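Local coordinates for protein phosphodiesterase (PDB 4G75) that acts as a colicin M-like bacteriocin, a magnesium-binding phosphodiesterase that probably cleaves the lipid-linked precursor of peptidoglycan in competing bacteria, at residues I10-Q14 with G15-A19; S184-M187 with G188-V192. All coordinates share one frame; numbering follows the deposited sequence. Where two conformers were deposited one is given.

Interaction 1: I10-Q14 with G15-A19. With EDO (1,2-ethanediol), chain I.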
loop_
_atom_site.group_PDB
_atom_site.type_symbol
_atom_site.label_atom_id
_atom_site.label_comp_id
_atom_site.label_asym_id
_atom_site.label_seq_id
_atom_site.Cartn_x
_atom_site.Cartn_y
_atom_site.Cartn_z
ATOM N N ILE A 10 12.333 7.125 9.051
ATOM C CA ILE A 10 13.248 8.212 8.725
ATOM C C ILE A 10 12.922 9.474 9.505
ATOM O O ILE A 10 11.839 9.606 10.071
ATOM C CB ILE A 10 13.286 8.525 7.214
ATOM C CG1 ILE A 10 11.955 9.105 6.734
ATOM C CG2 ILE A 10 13.657 7.276 6.414
ATOM C CD1 ILE A 10 12.050 9.722 5.355
ATOM N N VAL A 11 13.883 10.390 9.532
ATOM C CA VAL A 11 13.724 11.675 10.195
ATOM C C VAL A 11 13.328 12.727 9.171
ATOM O O VAL A 11 14.066 12.987 8.224
ATOM C CB VAL A 11 15.037 12.114 10.872
ATOM C CG1 VAL A 11 14.898 13.536 11.420
ATOM C CG2 VAL A 11 15.416 11.134 11.970
ATOM N N ALA A 12 12.165 13.340 9.353
ATOM C CA ALA A 12 11.709 14.329 8.389
ATOM C C ALA A 12 10.979 15.499 9.036
ATOM O O ALA A 12 10.366 15.362 10.095
ATOM C CB ALA A 12 10.819 13.673 7.339
ATOM N N GLY A 13 11.049 16.648 8.376
ATOM C CA GLY A 13 10.362 17.843 8.830
ATOM C C GLY A 13 9.705 18.565 7.671
ATOM O O GLY A 13 9.953 18.240 6.511
ATOM N N GLN A 14 8.857 19.540 7.985
ATOM C CA GLN A 14 8.126 20.285 6.963
ATOM C C GLN A 14 9.050 20.816 5.874
ATOM O O GLN A 14 8.707 20.804 4.691
ATOM C CB GLN A 14 7.379 21.456 7.606
ATOM C CG GLN A 14 6.179 21.046 8.445
ATOM C CD GLN A 14 5.802 22.116 9.456
ATOM O OE1 GLN A 14 6.605 22.471 10.326
ATOM N NE2 GLN A 14 4.584 22.639 9.349
ATOM N N GLY A 15 10.214 21.298 6.292
ATOM C CA GLY A 15 11.174 21.909 5.392
ATOM C C GLY A 15 11.804 20.961 4.395
ATOM O O GLY A 15 12.499 21.395 3.486
ATOM N N ASP A 16 11.568 19.662 4.556
ATOM C CA ASP A 16 12.051 18.694 3.575
ATOM C C ASP A 16 11.208 18.683 2.306
ATOM O O ASP A 16 11.622 18.132 1.283
ATOM C CB ASP A 16 12.073 17.288 4.168
ATOM C CG ASP A 16 13.215 17.092 5.138
ATOM O OD1 ASP A 16 14.347 17.491 4.795
ATOM O OD2 ASP A 16 12.980 16.528 6.228
ATOM N N PHE A 17 10.039 19.310 2.366
ATOM C CA PHE A 17 9.071 19.185 1.284
ATOM C C PHE A 17 8.878 20.458 0.480
ATOM O O PHE A 17 8.520 21.498 1.014
ATOM C CB PHE A 17 7.765 18.622 1.833
ATOM C CG PHE A 17 7.959 17.318 2.537
ATOM C CD1 PHE A 17 8.053 17.264 3.917
ATOM C CD2 PHE A 17 8.125 16.151 1.809
ATOM C CE1 PHE A 17 8.271 16.057 4.564
ATOM C CE2 PHE A 17 8.346 14.952 2.448
ATOM C CZ PHE A 17 8.419 14.902 3.825
ATOM N N SER A 18 9.134 20.340 -0.817
ATOM C CA SER A 18 9.143 21.483 -1.724
ATOM C C SER A 18 7.836 22.271 -1.702
ATOM O O SER A 18 7.835 23.494 -1.815
ATOM C CB SER A 18 9.454 21.012 -3.145
ATOM O OG SER A 18 10.711 20.354 -3.186
ATOM N N ALA A 19 6.719 21.566 -1.559
ATOM C CA ALA A 19 5.426 22.243 -1.570
ATOM C C ALA A 19 5.260 23.142 -0.351
ATOM O O ALA A 19 4.768 24.266 -0.456
ATOM C CB ALA A 19 4.282 21.228 -1.662
HETATM C C1 EDO I . 8.501 20.285 11.454
HETATM O O1 EDO I . 9.106 21.091 10.433
HETATM C C2 EDO I . 7.805 19.098 10.799
HETATM O O2 EDO I . 7.095 18.327 11.776
HETATM O O HOH W 1 14.909 15.793 7.912
#
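The F17 ring meets Q14 O at its edge, near the ring plane, while the methylene CB of D16 lies over one face, offset toward the rim. G13 O approaches obliquely, 3.4 Å from F17 CD1, and the methyl CB of A12 comes loosely toward F17 CZ. The D16 carboxylate, a second flat group, offers the anti side of OD2 to G13 N (2.9 Å), with the donor 28° out of its plane. CG beside its own backbone N (chi1 -75°) folds the carboxylate back to G13 N; independently, D16 N donates to G13 O (2.9 Å), so D16 grips G13 twice. F17 N repeats this i to i+3 pattern on Q14 O (3.1 Å), the two bonds closing the short 3-10 turn that includes residues 14-16. A water bonded to D16 OD2 (2.7 Å) and V11 O gives the carboxylate oxygen a second donor. At the start of the turn, ethanediol, probably from the crystallisation liquor, takes a bond from Q14 N and returns one to Q14 OE1. F17 is the N-cap residue of helix 18-24; its ring packs on V47 of helix 34-49, and N111 of helix 106-113 binds D16 O and S18 N.

Interaction 2: S184-M187 with G188-V192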
loop_
_atom_site.group_PDB
_atom_site.type_symbol
_atom_site.label_atom_id
_atom_site.label_comp_id
_atom_site.label_asym_id
_atom_site.label_seq_id
_atom_site.Cartn_x
_atom_site.Cartn_y
_atom_site.Cartn_z
ATOM N N SER A 184 1.964 -37.933 3.801
ATOM C CA SER A 184 1.026 -38.725 3.012
ATOM C C SER A 184 1.536 -39.056 1.614
ATOM O O SER A 184 0.910 -39.828 0.887
ATOM C CB SER A 184 -0.323 -38.012 2.907
ATOM O OG SER A 184 -0.248 -36.906 2.020
ATOM N N SER A 185 2.662 -38.471 1.228
ATOM C CA SER A 185 3.202 -38.731 -0.101
ATOM C C SER A 185 3.958 -40.056 -0.170
ATOM O O SER A 185 4.537 -40.502 0.817
ATOM C CB SER A 185 4.094 -37.580 -0.555
ATOM O OG SER A 185 3.326 -36.410 -0.781
ATOM N N PRO A 186 3.951 -40.688 -1.351
ATOM C CA PRO A 186 4.642 -41.958 -1.591
ATOM C C PRO A 186 6.151 -41.780 -1.511
ATOM O O PRO A 186 6.640 -40.650 -1.511
ATOM C CB PRO A 186 4.250 -42.306 -3.033
ATOM C CG PRO A 186 3.102 -41.421 -3.369
ATOM C CD PRO A 186 3.286 -40.186 -2.560
HETATM N N MSE A 187 6.874 -42.890 -1.438
HETATM C CA MSE A 187 8.325 -42.877 -1.548
HETATM C C MSE A 187 8.672 -42.386 -2.946
HETATM O O MSE A 187 7.859 -42.503 -3.862
HETATM C CB MSE A 187 8.864 -44.292 -1.331
HETATM C CG MSE A 187 10.254 -44.378 -0.727
HETATM SE SE MSE A 187 10.361 -43.697 1.101
HETATM C CE MSE A 187 8.515 -44.001 1.656
ATOM N N GLY A 188 9.862 -41.817 -3.114
ATOM C CA GLY A 188 10.275 -41.322 -4.415
ATOM C C GLY A 188 9.828 -39.901 -4.704
ATOM O O GLY A 188 9.612 -39.106 -3.785
ATOM N N GLN A 189 9.690 -39.592 -5.990
ATOM C CA GLN A 189 9.396 -38.237 -6.444
ATOM C C GLN A 189 7.904 -38.000 -6.650
ATOM O O GLN A 189 7.230 -38.781 -7.323
ATOM C CB GLN A 189 10.163 -37.961 -7.742
ATOM C CG GLN A 189 9.809 -36.672 -8.440
ATOM C CD GLN A 189 10.628 -36.459 -9.700
ATOM O OE1 GLN A 189 10.134 -35.917 -10.689
ATOM N NE2 GLN A 189 11.889 -36.881 -9.667
ATOM N N THR A 190 7.396 -36.917 -6.065
ATOM C CA THR A 190 5.977 -36.555 -6.126
ATOM C C THR A 190 5.808 -35.103 -6.560
ATOM O O THR A 190 6.594 -34.248 -6.160
ATOM C CB THR A 190 5.310 -36.692 -4.736
ATOM O OG1 THR A 190 5.308 -38.066 -4.325
ATOM C CG2 THR A 190 3.879 -36.171 -4.767
ATOM N N THR A 191 4.772 -34.815 -7.336
ATOM C CA THR A 191 4.478 -33.437 -7.689
ATOM C C THR A 191 3.615 -32.834 -6.592
ATOM O O THR A 191 2.613 -33.421 -6.180
ATOM C CB THR A 191 3.744 -33.334 -9.032
ATOM O OG1 THR A 191 4.572 -33.874 -10.068
ATOM C CG2 THR A 191 3.424 -31.880 -9.347
ATOM N N VAL A 192 4.016 -31.660 -6.120
ATOM C CA VAL A 192 3.329 -30.993 -5.033
ATOM C C VAL A 192 2.673 -29.742 -5.592
ATOM O O VAL A 192 3.287 -29.005 -6.359
ATOM C CB VAL A 192 4.309 -30.584 -3.919
ATOM C CG1 VAL A 192 3.583 -29.803 -2.845
ATOM C CG2 VAL A 192 4.985 -31.817 -3.319
HETATM O O HOH W 2 7.255 -38.293 -2.581
HETATM O O HOH W 3 7.097 -41.696 -6.175
#
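A tight helix-to-strand connection links helix 176-184 to strand 188-199, and across it P186 and S185 face T190. The P186 ring and the T190 side chain cross at about a right angle, with P186 CD 3.4 Å from T190 OG1. S185 contributes more loosely: its CB also faces that hydroxyl, and its OG lies 4.0 Å from the T190 methyl CG2. T190 has two modelled conformers; in one of them OG1 stands beside the residue's own backbone N (chi1 -65°), which turns the hydroxyl toward the incoming loop. No direct hydrogen bond spans the turn; water does the joining. In this conformer one molecule accepts from T190 OG1 (2.6 Å) and donates to P186 O (2.7 Å) and G188 O (2.8 Å), three bonds in all. A second donates to M187 O (2.6 Å) and, at greater length, to Q189 O (3.1 Å). The chain reverses at G188, whose positive phi of 87° would press a CB against M187 O. S185 OG is bound to V181 O of helix 176-184, and S185 O accepts from K224 NZ of the neighbouring strand 213-224. From G188 onward, the backbones of G188, T190 and V192 bond to K224, L222 and G220 of that strand, the alternate-residue pairing of antiparallel neighbours, here at the start of strand 188-199 in the mixed sheet of the colicin M family region.

How the interactions relate
Interactions 1 and 2 follow one another along the chain and lie on opposite sides of its centre, their own centres 57 Å apart and their nearest atoms about 40 Å apart. They share no helix or strand. The segment 10-19 leads into helix 18-24, beside helices 34-49 and 106-113 in the N-terminal part of the chain. Residues 184-192 join helix 176-184 to strand 188-199, within the colicin M region. Both are surface turns leading into regular structure, one built mainly on direct hydrogen bonds, the other bridged by water. Neither lies near the magnesium site at V211, E213 and D241; the centre of interaction 2 lies far out, about 39 Å from the chain centre, and that of interaction 1 nearer, at about 21 Å.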